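Local coordinates for protein putative primosome component (Streptococcus pyogenes serotype M3, PDB 2QGZ) that probably acts as an ATP-binding helicase loader of the primosome, helping to place the replicative helicase on DNA, at residues A260-K265 with R280-V285. Numbering follows the deposited sequence.
Sequences ADLERK and RVMERV
Met-282 reaches across from its helix to lie against Leu-262 and Glu-263. The contact is apolar, and the thioether chain carries one whole side of it. CB of Met-282 stays back, 4.3 Å from CG of Glu-263. The first torsion sets CG anti to the backbone N (chi1 -158°). CG then meets the aliphatic part of Glu-263, 3.7 Å from its CB. The extended glutamate chain runs on past this methylene, and its OE2 is still 3.9 Å from CG of Met-282. Here the methionine chain bends (chi2 57°), which carries the sulfur over to the leucine. SD sits 3.6 Å from CD2 of Leu-262 and 3.9 Å from its CG. The terminal methyl CE ends near the same branch, 3.7 Å from CD2. Leu-262 and Met-282 are both buried, while Glu-263 remains partly exposed. The carboxylate of Glu-263 makes a salt bridge from OE2 to Arg-286, one turn further along the helix that carries Met-282, a charged tie beside the apolar contact. Phe-259 and Trp-266 also touch Met-282, and Leu-262 and Val-285 both touch Tyr-156 of strand 154-158. Helices 259-263 and 281-288 pack together beside the parallel sheet of the P-loop NTPase-type core, where helix 237-247 packs against Val-281 and Arg-284 and helix 281-288 leads into strand 289-293 at one edge of the sheet.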
loop_
_atom_site.group_PDB
_atom_site.type_symbol
_atom_site.label_atom_id
_atom_site.label_comp_id
_atom_site.label_asym_id
_atom_site.label_seq_id
_atom_site.Cartn_x
_atom_site.Cartn_y
_atom_site.Cartn_z
ATOM N N ALA A 260 -15.811 6.658 -0.369
ATOM C CA ALA A 260 -17.261 6.534 -0.384
ATOM C C ALA A 260 -17.764 5.298 -1.118
ATOM O O ALA A 260 -18.685 4.636 -0.651
ATOM C CB ALA A 260 -17.873 7.786 -0.989
ATOM N N ASP A 261 -17.165 4.993 -2.265
ATOM C CA ASP A 261 -17.567 3.828 -3.051
ATOM C C ASP A 261 -17.121 2.518 -2.408
ATOM O O ASP A 261 -17.793 1.493 -2.543
ATOM C CB ASP A 261 -16.991 3.904 -4.474
ATOM C CG ASP A 261 -17.909 4.636 -5.453
ATOM O OD1 ASP A 261 -18.156 5.853 -5.274
ATOM O OD2 ASP A 261 -18.381 3.983 -6.414
ATOM N N LEU A 262 -15.982 2.544 -1.723
ATOM C CA LEU A 262 -15.471 1.339 -1.080
ATOM C C LEU A 262 -16.384 0.938 0.064
ATOM O O LEU A 262 -16.688 -0.239 0.248
ATOM C CB LEU A 262 -14.058 1.561 -0.539
ATOM C CG LEU A 262 -13.503 0.354 0.224
ATOM C CD1 LEU A 262 -13.470 -0.861 -0.698
ATOM C CD2 LEU A 262 -12.121 0.668 0.774
ATOM N N GLU A 263 -16.816 1.928 0.834
ATOM C CA GLU A 263 -17.692 1.673 1.962
ATOM C C GLU A 263 -19.059 1.197 1.479
ATOM O O GLU A 263 -19.565 0.167 1.932
ATOM C CB GLU A 263 -17.847 2.941 2.805
ATOM C CG GLU A 263 -18.550 2.699 4.126
ATOM C CD GLU A 263 -18.522 3.909 5.041
ATOM O OE1 GLU A 263 -18.915 3.764 6.219
ATOM O OE2 GLU A 263 -18.111 5.000 4.587
ATOM N N ARG A 264 -19.642 1.949 0.549
ATOM C CA ARG A 264 -20.952 1.629 -0.005
ATOM C C ARG A 264 -20.983 0.267 -0.691
ATOM O O ARG A 264 -22.034 -0.180 -1.139
ATOM C CB ARG A 264 -21.386 2.719 -0.984
ATOM N N LYS A 265 -19.832 -0.390 -0.776
ATOM C CA LYS A 265 -19.760 -1.705 -1.402
ATOM C C LYS A 265 -19.641 -2.788 -0.336
ATOM O O LYS A 265 -20.016 -3.933 -0.568
ATOM C CB LYS A 265 -18.573 -1.773 -2.359
ATOM N N ARG A 280 -16.262 0.467 11.037
ATOM C CA ARG A 280 -15.176 1.171 11.701
ATOM C C ARG A 280 -13.850 0.829 11.021
ATOM O O ARG A 280 -12.839 1.494 11.236
ATOM C CB ARG A 280 -15.125 0.838 13.201
ATOM C CG ARG A 280 -14.792 -0.604 13.560
ATOM C CD ARG A 280 -14.370 -0.673 15.024
ATOM N NE ARG A 280 -14.072 -2.030 15.473
ATOM C CZ ARG A 280 -13.425 -2.313 16.601
ATOM N NH1 ARG A 280 -13.005 -1.335 17.394
ATOM N NH2 ARG A 280 -13.192 -3.574 16.935
ATOM N N VAL A 281 -13.866 -0.209 10.193
ATOM C CA VAL A 281 -12.675 -0.604 9.456
ATOM C C VAL A 281 -12.419 0.479 8.418
ATOM O O VAL A 281 -11.277 0.788 8.091
ATOM C CB VAL A 281 -12.872 -1.949 8.728
ATOM C CG1 VAL A 281 -14.034 -1.850 7.766
ATOM C CG2 VAL A 281 -11.610 -2.324 7.983
ATOM N N MET A 282 -13.504 1.068 7.924
ATOM C CA MET A 282 -13.428 2.124 6.925
ATOM C C MET A 282 -12.941 3.431 7.560
ATOM O O MET A 282 -12.314 4.258 6.896
ATOM C CB MET A 282 -14.805 2.318 6.278
ATOM C CG MET A 282 -14.779 2.964 4.906
ATOM S SD MET A 282 -13.766 2.046 3.711
ATOM C CE MET A 282 -12.484 3.261 3.400
ATOM N N GLU A 283 -13.226 3.619 8.845
ATOM C CA GLU A 283 -12.789 4.827 9.547
ATOM C C GLU A 283 -11.284 4.754 9.812
ATOM O O GLU A 283 -10.619 5.776 9.954
ATOM C CB GLU A 283 -13.554 4.985 10.870
ATOM N N ARG A 284 -10.751 3.538 9.880
ATOM C CA ARG A 284 -9.326 3.358 10.109
ATOM C C ARG A 284 -8.564 3.642 8.814
ATOM O O ARG A 284 -7.458 4.189 8.839
ATOM C CB ARG A 284 -9.031 1.937 10.596
ATOM C CG ARG A 284 -9.620 1.611 11.964
ATOM C CD ARG A 284 -8.990 0.351 12.524
ATOM N NE ARG A 284 -9.628 -0.103 13.759
ATOM C CZ ARG A 284 -9.505 0.486 14.945
ATOM N NH1 ARG A 284 -8.760 1.574 15.090
ATOM N NH2 ARG A 284 -10.120 -0.034 15.995
ATOM N N VAL A 285 -9.160 3.273 7.682
ATOM C CA VAL A 285 -8.536 3.532 6.395
ATOM C C VAL A 285 -8.426 5.048 6.208
ATOM O O VAL A 285 -7.359 5.559 5.861
ATOM C CB VAL A 285 -9.361 2.943 5.230
ATOM C CG1 VAL A 285 -8.682 3.249 3.909
ATOM C CG2 VAL A 285 -9.503 1.446 5.397
#